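Local coordinates for malonyl CoA-acyl carrier protein transacylase (Synechocystis sp. PCC 6803 substr. Kazusa, PDB 4RR5), which transfers the malonyl group of malonyl-CoA to holo-acyl carrier protein, the step that supplies malonyl units to fatty acid biosynthesis, at residues I66-A71 / A94-G99; V43-G48 / T56-P61; A186-F191 / G240-R245; N218-P223 / G227-E232. All blocks are in the same frame, centred on the assembly; numbering follows the deposited sequence.

Four contacts within one acyl transferase domain illustrate how a chain can tie neighbouring elements together by quite different means. Interactions 1 and 2 share helix 56-76, their centres about 17 Å apart, and touch where I66 CD1 packs on C46 SG at 3.6 Å. Interaction 1 also reaches interaction 4, through L95 and L230. Interactions 3 and 4 have centres about 15 Å apart and are probably hydrogen-bonded, R243 N to N218 O and R243 NH1 to V219 O. Along the chain interaction 2 comes first, then interaction 1, and interaction 4 falls between the two segments of interaction 3. Interaction 3 carries the probable catalytic histidine; the others join helices and loops away from the annotated sites.

Interaction 1 (I66-A71 / A94-G99); sequences IEAILA and ALYAAG
A68 and Y96 show how one aromatic ring and a few methyl groups can join two helices. The CB of A68 lies against the CD2-CE2 side of the tyrosine ring, 3.5 Å from Y96 CE2 and 3.6 Å from Y96 CD2, approaching obliquely. One turn further along helix 56-76, A71 makes a lighter contact, its CB 4.4 Å from the CB of A97. The backbones come nearest here, with 6.4 Å between A71 CA and A97 CA, a spacing that the small alanine side chains on both sides allow. The ring reaches across because Y96 CG stands anti to its backbone nitrogen (chi1 158°), which carries the phenol from helix 90-97 toward helix 56-76.

Further out, F103 of helix 103-119 packs on both A68 and Y96, and F7 of strand 3-7 packs on A97. Polar partners flank this apolar patch. The phenol oxygen of Y96 is hydrogen-bonded to D72, the carbonyl of A97 accepts from R75, and E67 OE1 is bonded to S93 OG, so polar bonds at the margins of the apolar patch also link helix 56-76 to helix 90-97. The latter helix ends in a Schellman motif, where G99 has positive phi and its N bonds back to Y96 O at 3.2 Å.

No hydrogen bond joins the two segments themselves. The contact between them is therefore purely apolar, formed by methyl carbons and ring carbons in a buried place, while the hydroxyl of the same tyrosine returns to helix 56-76 through D72, so that a single side chain makes both kinds of link.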
# COMPACT_ATOMS: atom_id res chain seq x y z
N ILE A 66 4.69 -1.68 -11.37
CA ILE A 66 5.88 -0.85 -11.29
C ILE A 66 6.74 -1.23 -10.09
O ILE A 66 7.97 -1.36 -10.21
CB ILE A 66 5.51 0.65 -11.23
CG1 ILE A 66 5.02 1.10 -12.60
CG2 ILE A 66 6.70 1.48 -10.76
CD1 ILE A 66 4.30 2.43 -12.58
N GLU A 67 6.10 -1.41 -8.94
CA GLU A 67 6.78 -1.83 -7.73
C GLU A 67 7.45 -3.21 -7.89
O GLU A 67 8.61 -3.38 -7.48
CB GLU A 67 5.81 -1.81 -6.56
CG GLU A 67 5.57 -0.39 -6.03
CD GLU A 67 4.39 -0.24 -5.09
OE1 GLU A 67 3.76 -1.26 -4.72
OE2 GLU A 67 4.08 0.90 -4.71
N ALA A 68 6.76 -4.17 -8.48
CA ALA A 68 7.38 -5.47 -8.79
C ALA A 68 8.57 -5.30 -9.75
O ALA A 68 9.58 -5.96 -9.61
CB ALA A 68 6.37 -6.43 -9.38
N ILE A 69 8.46 -4.39 -10.71
CA ILE A 69 9.57 -4.12 -11.61
C ILE A 69 10.75 -3.53 -10.85
O ILE A 69 11.88 -3.98 -11.00
CB ILE A 69 9.15 -3.18 -12.78
CG1 ILE A 69 8.41 -3.98 -13.85
CG2 ILE A 69 10.36 -2.46 -13.39
CD1 ILE A 69 7.64 -3.16 -14.80
N LEU A 70 10.49 -2.54 -10.01
CA LEU A 70 11.54 -1.96 -9.17
C LEU A 70 12.22 -2.99 -8.26
O LEU A 70 13.45 -2.98 -8.12
CB LEU A 70 10.97 -0.81 -8.34
CG LEU A 70 10.78 0.45 -9.16
CD1 LEU A 70 9.96 1.47 -8.37
CD2 LEU A 70 12.14 1.02 -9.60
N ALA A 71 11.43 -3.88 -7.67
CA ALA A 71 11.99 -4.93 -6.82
C ALA A 71 12.96 -5.82 -7.60
O ALA A 71 14.03 -6.19 -7.10
CB ALA A 71 10.88 -5.77 -6.22
N ALA A 94 4.85 -6.27 -1.72
CA ALA A 94 5.73 -6.85 -0.72
C ALA A 94 5.68 -8.38 -0.77
O ALA A 94 6.71 -9.06 -0.75
CB ALA A 94 5.37 -6.33 0.67
N LEU A 95 4.47 -8.92 -0.85
CA LEU A 95 4.28 -10.37 -0.94
C LEU A 95 4.95 -10.98 -2.17
O LEU A 95 5.53 -12.07 -2.10
CB LEU A 95 2.79 -10.69 -0.94
CG LEU A 95 2.10 -10.43 0.41
CD1 LEU A 95 0.59 -10.68 0.32
CD2 LEU A 95 2.74 -11.29 1.54
N TYR A 96 4.88 -10.29 -3.31
CA TYR A 96 5.54 -10.76 -4.52
C TYR A 96 7.04 -10.70 -4.34
O TYR A 96 7.76 -11.59 -4.78
CB TYR A 96 5.13 -9.94 -5.76
CG TYR A 96 6.17 -10.07 -6.86
CD1 TYR A 96 6.24 -11.22 -7.65
CD2 TYR A 96 7.13 -9.07 -7.07
CE1 TYR A 96 7.21 -11.36 -8.63
CE2 TYR A 96 8.10 -9.21 -8.05
CZ TYR A 96 8.13 -10.35 -8.83
OH TYR A 96 9.09 -10.48 -9.81
N ALA A 97 7.50 -9.64 -3.69
CA ALA A 97 8.92 -9.46 -3.48
C ALA A 97 9.47 -10.55 -2.58
O ALA A 97 10.67 -10.79 -2.56
CB ALA A 97 9.20 -8.09 -2.88
N ALA A 98 8.59 -11.21 -1.83
CA ALA A 98 9.01 -12.17 -0.81
C ALA A 98 8.75 -13.60 -1.25
O ALA A 98 8.95 -14.53 -0.48
CB ALA A 98 8.32 -11.90 0.49
N GLY A 99 8.28 -13.78 -2.49
CA GLY A 99 8.17 -15.10 -3.08
C GLY A 99 6.89 -15.83 -2.74
O GLY A 99 6.74 -17.03 -3.04

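Interaction 2 (V43-G48 / T56-P61); sequences VEKCQG and TQNTQP
K45 carries this surface contact by folding its long chain over the amide of N58. Starting from the N-terminal end of 43-48, V43 takes no part in the contact and packs on Y31 of helix 25-38. K45 comes next: its CG is anti to the backbone nitrogen (chi1 -174°), and the chain then bends at each of the three following torsions. That curl lays K45 CD 3.8 Å from N58 CG and brings K45 NZ to a hydrogen bond with N58 OD1 at 3.2 Å. The ammonium approaches from above the carbonyl plane, 64° out of it, and the two side chains cross at about a right angle. The other end of the amide is also engaged, N58 ND2 donating to S52 O, which should limit its rotation; K45 in addition makes a cation-pi contact with W40. One residue on, the buried C46 packs on C62 and I66 of helix 56-76.

Taken together, the short helix 42-46 lies against the N-terminal turns of helix 56-76, near the kink at P61. Helix 25-38 borders it through Y31, and P61 meets L38 of that helix and L107 of helix 103-119.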
# COMPACT_ATOMS: atom_id res chain seq x y z
N VAL A 43 2.15 1.05 -19.07
CA VAL A 43 2.93 2.20 -19.54
C VAL A 43 2.04 3.29 -20.08
O VAL A 43 2.14 4.45 -19.68
CB VAL A 43 3.93 1.80 -20.64
CG1 VAL A 43 4.80 2.98 -21.00
CG2 VAL A 43 4.79 0.68 -20.16
N GLU A 44 1.14 2.91 -20.98
CA GLU A 44 0.23 3.87 -21.60
C GLU A 44 -0.61 4.57 -20.55
O GLU A 44 -0.74 5.78 -20.56
CB GLU A 44 -0.67 3.18 -22.63
CG GLU A 44 0.05 2.68 -23.91
CD GLU A 44 0.49 3.81 -24.85
OE1 GLU A 44 -0.29 4.77 -25.05
OE2 GLU A 44 1.61 3.74 -25.40
N LYS A 45 -1.15 3.80 -19.61
CA LYS A 45 -2.05 4.33 -18.59
C LYS A 45 -1.34 5.27 -17.62
O LYS A 45 -1.93 6.22 -17.12
CB LYS A 45 -2.72 3.17 -17.85
CG LYS A 45 -3.80 3.57 -16.83
CD LYS A 45 -4.96 4.34 -17.45
CE LYS A 45 -5.59 3.59 -18.62
NZ LYS A 45 -6.15 2.25 -18.24
N CYS A 46 -0.06 5.03 -17.35
CA CYS A 46 0.70 5.89 -16.45
C CYS A 46 1.03 7.25 -17.08
O CYS A 46 1.48 8.18 -16.41
CB CYS A 46 1.99 5.20 -16.01
SG CYS A 46 1.78 3.90 -14.77
N GLN A 47 0.83 7.35 -18.39
CA GLN A 47 1.14 8.58 -19.09
C GLN A 47 -0.12 9.32 -19.48
O GLN A 47 -0.08 10.27 -20.26
CB GLN A 47 1.95 8.28 -20.34
CG GLN A 47 3.34 7.82 -20.05
CD GLN A 47 4.10 7.62 -21.32
OE1 GLN A 47 3.97 6.58 -21.97
NE2 GLN A 47 4.86 8.62 -21.72
N GLY A 48 -1.23 8.87 -18.92
CA GLY A 48 -2.52 9.45 -19.22
C GLY A 48 -2.91 10.58 -18.30
O GLY A 48 -2.10 11.14 -17.57
N THR A 56 -8.85 4.00 -8.67
CA THR A 56 -8.18 2.89 -8.00
C THR A 56 -8.07 1.62 -8.86
O THR A 56 -7.15 0.83 -8.66
CB THR A 56 -8.89 2.55 -6.66
OG1 THR A 56 -7.95 1.94 -5.76
CG2 THR A 56 -10.10 1.63 -6.86
N GLN A 57 -8.96 1.44 -9.84
CA GLN A 57 -8.89 0.28 -10.74
C GLN A 57 -7.75 0.40 -11.76
O GLN A 57 -7.35 -0.59 -12.36
CB GLN A 57 -10.23 0.08 -11.48
CG GLN A 57 -10.61 1.18 -12.48
CD GLN A 57 -11.40 2.33 -11.85
OE1 GLN A 57 -11.70 2.32 -10.66
NE2 GLN A 57 -11.75 3.32 -12.68
N ASN A 58 -7.26 1.62 -11.96
CA ASN A 58 -6.03 1.84 -12.71
C ASN A 58 -4.83 1.85 -11.78
O ASN A 58 -3.83 1.16 -12.00
CB ASN A 58 -6.09 3.16 -13.49
CG ASN A 58 -7.17 3.16 -14.58
OD1 ASN A 58 -7.42 2.16 -15.25
ND2 ASN A 58 -7.81 4.32 -14.76
N THR A 59 -4.94 2.63 -10.71
CA THR A 59 -3.82 2.89 -9.82
C THR A 59 -3.24 1.62 -9.22
O THR A 59 -2.01 1.45 -9.17
CB THR A 59 -4.22 3.80 -8.68
OG1 THR A 59 -4.98 4.91 -9.19
CG2 THR A 59 -2.98 4.30 -7.95
N GLN A 60 -4.10 0.72 -8.75
CA GLN A 60 -3.58 -0.40 -8.00
C GLN A 60 -2.74 -1.32 -8.91
O GLN A 60 -1.58 -1.56 -8.60
CB GLN A 60 -4.71 -1.16 -7.29
CG GLN A 60 -5.39 -0.34 -6.22
CD GLN A 60 -6.20 -1.20 -5.27
OE1 GLN A 60 -5.83 -2.34 -4.98
NE2 GLN A 60 -7.31 -0.66 -4.78
N PRO A 61 -3.30 -1.81 -10.03
CA PRO A 61 -2.39 -2.66 -10.81
C PRO A 61 -1.19 -1.89 -11.39
O PRO A 61 -0.12 -2.48 -11.55
CB PRO A 61 -3.29 -3.21 -11.92
CG PRO A 61 -4.48 -2.31 -11.96
CD PRO A 61 -4.66 -1.77 -10.59

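Interaction 3 (A186-F191 / G240-R245); sequences AFHSSF and GSVRWR
H188 and G240 meet beside a nucleophile elbow, the tight strand-helix turn expected to carry S88 in this acyl transferase fold. By similarity, H188 and S88 are the active-site residues. The imidazole is the tightly packed part of the contact, gripped from two directions. At its edge, H188 ND1 donates to G240 O at 2.8 Å; the donor nitrogen lies nearly along the C=O axis of G240 (174°), although the bond is bent at the hydrogen to 136°. Over one face lies V242, whose CG2 is 3.7 Å from the ring centroid in a CH-pi contact and 3.5 Å from H188 CE1. The ring thus has little freedom to turn, and its other nitrogen, H188 NE2, is hydrogen-bonded to S88 OG. This is consistent with a serine-histidine dyad in which a backbone carbonyl orients the imidazole, a role that an aspartate takes in classical catalytic triads. An acetate ion, probably from the crystallisation liquor, lies beside H188, consistent with a pocket there.

V242 lies on the edge strand of the mixed sheet, its backbone bonded to A149 and D151 of the adjoining strand 146-153. The backbones of the two segments come nearest at 4.9 Å, between H188 CA and G240 CA.

Past H188 the contact thins quickly. S190 and F191 are exposed and make no contact with 240-245, in a short 3-10 segment ahead of helix 193-204. The bend between the two regimes is an ST turn, in which S189 OG accepts from F191 N at 3.1 Å while donating to A186 O at 2.7 Å.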
# COMPACT_ATOMS: atom_id res chain seq x y z
N ALA A 186 -15.57 3.58 1.42
CA ALA A 186 -15.21 3.43 2.82
C ALA A 186 -14.19 2.28 3.01
O ALA A 186 -14.46 1.30 3.69
CB ALA A 186 -16.44 3.18 3.66
N PHE A 187 -13.03 2.44 2.40
CA PHE A 187 -12.00 1.41 2.39
C PHE A 187 -11.47 1.15 3.80
O PHE A 187 -11.50 2.04 4.64
CB PHE A 187 -10.85 1.82 1.48
CG PHE A 187 -11.24 2.02 0.05
CD1 PHE A 187 -12.42 1.48 -0.45
CD2 PHE A 187 -10.43 2.74 -0.81
CE1 PHE A 187 -12.77 1.66 -1.78
CE2 PHE A 187 -10.78 2.92 -2.13
CZ PHE A 187 -11.95 2.38 -2.62
N HIS A 188 -10.96 -0.06 4.03
CA HIS A 188 -10.39 -0.44 5.32
C HIS A 188 -11.38 -0.19 6.45
O HIS A 188 -11.08 0.49 7.43
CB HIS A 188 -9.08 0.31 5.56
CG HIS A 188 -8.00 -0.13 4.64
ND1 HIS A 188 -7.44 -1.39 4.71
CD2 HIS A 188 -7.40 0.49 3.59
CE1 HIS A 188 -6.54 -1.52 3.75
NE2 HIS A 188 -6.50 -0.39 3.06
N SER A 189 -12.57 -0.75 6.29
CA SER A 189 -13.64 -0.63 7.27
C SER A 189 -14.62 -1.75 7.02
O SER A 189 -14.54 -2.42 5.99
CB SER A 189 -14.34 0.72 7.17
OG SER A 189 -15.34 0.70 6.17
N SER A 190 -15.55 -1.95 7.95
CA SER A 190 -16.52 -3.02 7.81
C SER A 190 -17.48 -2.78 6.65
O SER A 190 -18.16 -3.70 6.23
CB SER A 190 -17.30 -3.22 9.11
OG SER A 190 -18.08 -2.06 9.39
N PHE A 191 -17.52 -1.57 6.10
CA PHE A 191 -18.31 -1.35 4.89
C PHE A 191 -17.82 -2.20 3.72
O PHE A 191 -18.57 -2.48 2.79
CB PHE A 191 -18.32 0.13 4.50
CG PHE A 191 -19.21 0.97 5.37
CD1 PHE A 191 -20.58 0.84 5.30
CD2 PHE A 191 -18.67 1.86 6.28
CE1 PHE A 191 -21.40 1.60 6.12
CE2 PHE A 191 -19.49 2.62 7.10
CZ PHE A 191 -20.85 2.49 7.02
N GLY A 240 -9.91 -4.09 7.47
CA GLY A 240 -9.15 -3.76 8.65
C GLY A 240 -8.24 -2.59 8.44
O GLY A 240 -8.04 -2.15 7.31
N SER A 241 -7.69 -2.10 9.54
CA SER A 241 -6.90 -0.89 9.55
C SER A 241 -5.46 -1.14 9.15
O SER A 241 -4.90 -2.20 9.42
CB SER A 241 -6.95 -0.23 10.93
OG SER A 241 -6.35 1.05 10.89
N VAL A 242 -4.87 -0.14 8.51
CA VAL A 242 -3.47 -0.19 8.14
C VAL A 242 -2.61 0.39 9.27
O VAL A 242 -2.55 1.62 9.49
CB VAL A 242 -3.22 0.57 6.82
CG1 VAL A 242 -1.75 0.61 6.50
CG2 VAL A 242 -3.99 -0.10 5.70
N ARG A 243 -1.98 -0.52 10.00
CA ARG A 243 -1.14 -0.17 11.14
C ARG A 243 0.28 0.14 10.70
O ARG A 243 1.23 -0.56 11.06
CB ARG A 243 -1.18 -1.31 12.14
CG ARG A 243 -2.63 -1.70 12.43
CD ARG A 243 -2.75 -2.98 13.20
NE ARG A 243 -1.93 -2.93 14.40
CZ ARG A 243 -1.80 -3.93 15.25
NH1 ARG A 243 -2.43 -5.08 15.03
NH2 ARG A 243 -1.02 -3.78 16.31
N TRP A 244 0.44 1.21 9.91
CA TRP A 244 1.73 1.50 9.32
C TRP A 244 2.68 2.09 10.35
O TRP A 244 3.87 1.76 10.35
CB TRP A 244 1.62 2.44 8.12
CG TRP A 244 2.90 2.46 7.37
CD1 TRP A 244 3.84 3.45 7.40
CD2 TRP A 244 3.41 1.43 6.54
NE1 TRP A 244 4.92 3.09 6.62
CE2 TRP A 244 4.68 1.85 6.08
CE3 TRP A 244 2.93 0.18 6.13
CZ2 TRP A 244 5.46 1.08 5.22
CZ3 TRP A 244 3.71 -0.59 5.28
CH2 TRP A 244 4.96 -0.14 4.84
N ARG A 245 2.17 2.94 11.23
CA ARG A 245 2.98 3.47 12.33
C ARG A 245 3.70 2.34 13.05
O ARG A 245 4.92 2.35 13.18
CB ARG A 245 2.11 4.27 13.31
CG ARG A 245 2.87 4.77 14.55
CD ARG A 245 1.97 5.49 15.58
NE ARG A 245 0.83 4.69 16.05
CZ ARG A 245 0.89 3.75 16.99
NH1 ARG A 245 2.04 3.44 17.57
NH2 ARG A 245 -0.22 3.10 17.35

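Interaction 4 (N218-P223 / G227-E232); sequences NVDPSP and GDRLKE
The carboxylate of D220 and the guanidinium of R229 meet with their planes turned 40° against each other, as a salt bridge made by one oxygen and one nitrogen. D220 OD2 stands 2.7 Å from R229 NH2 and reaches the guanidinium obliquely. As a hydrogen bond it is weak, bent to 118° at the hydrogen, so charge attraction probably contributes more than directional bonding. The second oxygen of the carboxylate is used differently: S222 OG donates to D220 OD1 at 3.1 Å, coming from above the carboxylate plane, 44° out of it. On the other terminal nitrogen of the guanidinium, R229 NH1 lies 3.3 Å from E232 OE2, one helical turn further on. The arginine thus bridges two acids, and the three residues form a small salt-bridge network at the surface.

The side chains cross at about a right angle. R229 leaves its helix with CG anti to the backbone nitrogen (chi1 179°) and bends once, at chi2, which swings its end across to segment 218-223. The backbone O of D220 is bonded to K233 NZ, a second tie to helix 227-235.

Between its two segments the chain makes only a short connection, from P223 to G227. Helix 227-235 packs through L230 on V215 and S217 of strand 215-217. On segment 218-223, P221 rests on E246 and T247, and P223 on I254, all of helix 244-254, so the strand meets helix 244-254 through P221, while D220 reaches R229 of helix 227-235 at the surface.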
# COMPACT_ATOMS: atom_id res chain seq x y z
N ASN A 218 -0.23 -5.41 7.17
CA ASN A 218 -1.00 -4.25 7.59
C ASN A 218 -1.86 -4.45 8.84
O ASN A 218 -1.89 -3.58 9.71
CB ASN A 218 -1.93 -3.78 6.44
CG ASN A 218 -1.19 -3.04 5.33
OD1 ASN A 218 -1.81 -2.65 4.33
ND2 ASN A 218 0.12 -2.87 5.47
N VAL A 219 -2.59 -5.56 8.91
CA VAL A 219 -3.46 -5.76 10.07
C VAL A 219 -2.71 -6.27 11.30
O VAL A 219 -3.24 -6.22 12.41
CB VAL A 219 -4.62 -6.75 9.76
CG1 VAL A 219 -5.58 -6.15 8.75
CG2 VAL A 219 -4.08 -8.11 9.30
N ASP A 220 -1.49 -6.77 11.12
CA ASP A 220 -0.72 -7.31 12.24
C ASP A 220 0.77 -7.33 11.90
O ASP A 220 1.31 -8.36 11.45
CB ASP A 220 -1.23 -8.71 12.61
CG ASP A 220 -0.35 -9.41 13.65
OD1 ASP A 220 0.38 -8.74 14.42
OD2 ASP A 220 -0.39 -10.66 13.70
N PRO A 221 1.45 -6.20 12.12
CA PRO A 221 2.81 -5.94 11.64
C PRO A 221 3.89 -6.62 12.46
O PRO A 221 4.99 -6.07 12.58
CB PRO A 221 2.94 -4.42 11.75
CG PRO A 221 2.00 -4.05 12.83
CD PRO A 221 0.85 -5.00 12.72
N SER A 222 3.58 -7.77 13.02
CA SER A 222 4.60 -8.59 13.64
C SER A 222 5.19 -9.42 12.53
O SER A 222 4.45 -10.02 11.74
CB SER A 222 4.04 -9.46 14.77
OG SER A 222 3.05 -10.36 14.29
N PRO A 223 6.52 -9.45 12.44
CA PRO A 223 7.21 -10.16 11.36
C PRO A 223 6.80 -11.62 11.30
O PRO A 223 6.77 -12.25 12.35
CB PRO A 223 8.69 -10.04 11.76
CG PRO A 223 8.76 -8.85 12.65
CD PRO A 223 7.45 -8.80 13.38
N GLY A 227 3.27 -18.81 5.01
CA GLY A 227 2.41 -18.50 3.89
C GLY A 227 0.96 -18.39 4.29
O GLY A 227 0.22 -17.55 3.77
N ASP A 228 0.54 -19.22 5.23
CA ASP A 228 -0.88 -19.29 5.56
C ASP A 228 -1.30 -18.20 6.54
O ASP A 228 -2.42 -17.70 6.48
CB ASP A 228 -1.20 -20.68 6.12
CG ASP A 228 -1.28 -21.72 5.03
OD1 ASP A 228 -1.75 -21.40 3.92
OD2 ASP A 228 -0.82 -22.86 5.28
N ARG A 229 -0.39 -17.82 7.43
CA ARG A 229 -0.68 -16.72 8.32
C ARG A 229 -0.75 -15.43 7.49
O ARG A 229 -1.62 -14.58 7.73
CB ARG A 229 0.38 -16.63 9.43
CG ARG A 229 0.17 -15.45 10.40
CD ARG A 229 -1.18 -15.50 11.16
NE ARG A 229 -1.27 -14.38 12.11
CZ ARG A 229 -2.26 -13.50 12.16
NH1 ARG A 229 -3.30 -13.59 11.33
NH2 ARG A 229 -2.22 -12.51 13.04
N LEU A 230 0.15 -15.29 6.51
CA LEU A 230 0.18 -14.12 5.63
C LEU A 230 -1.10 -13.98 4.79
O LEU A 230 -1.64 -12.88 4.66
CB LEU A 230 1.40 -14.17 4.71
CG LEU A 230 2.74 -13.85 5.36
CD1 LEU A 230 3.81 -13.82 4.31
CD2 LEU A 230 2.71 -12.54 6.11
N LYS A 231 -1.58 -15.08 4.22
CA LYS A 231 -2.87 -15.08 3.53
C LYS A 231 -4.00 -14.65 4.47
O LYS A 231 -4.86 -13.83 4.11
CB LYS A 231 -3.19 -16.45 2.95
CG LYS A 231 -4.36 -16.40 1.97
CD LYS A 231 -4.95 -17.77 1.67
CE LYS A 231 -3.91 -18.73 1.11
NZ LYS A 231 -4.56 -19.80 0.31
N GLU A 232 -3.98 -15.21 5.67
CA GLU A 232 -4.97 -14.86 6.69
C GLU A 232 -4.93 -13.36 6.97
O GLU A 232 -5.96 -12.70 6.92
CB GLU A 232 -4.72 -15.65 7.98
CG GLU A 232 -5.85 -15.57 9.01
CD GLU A 232 -5.39 -15.86 10.44
OE1 GLU A 232 -4.38 -16.58 10.64
OE2 GLU A 232 -6.04 -15.34 11.38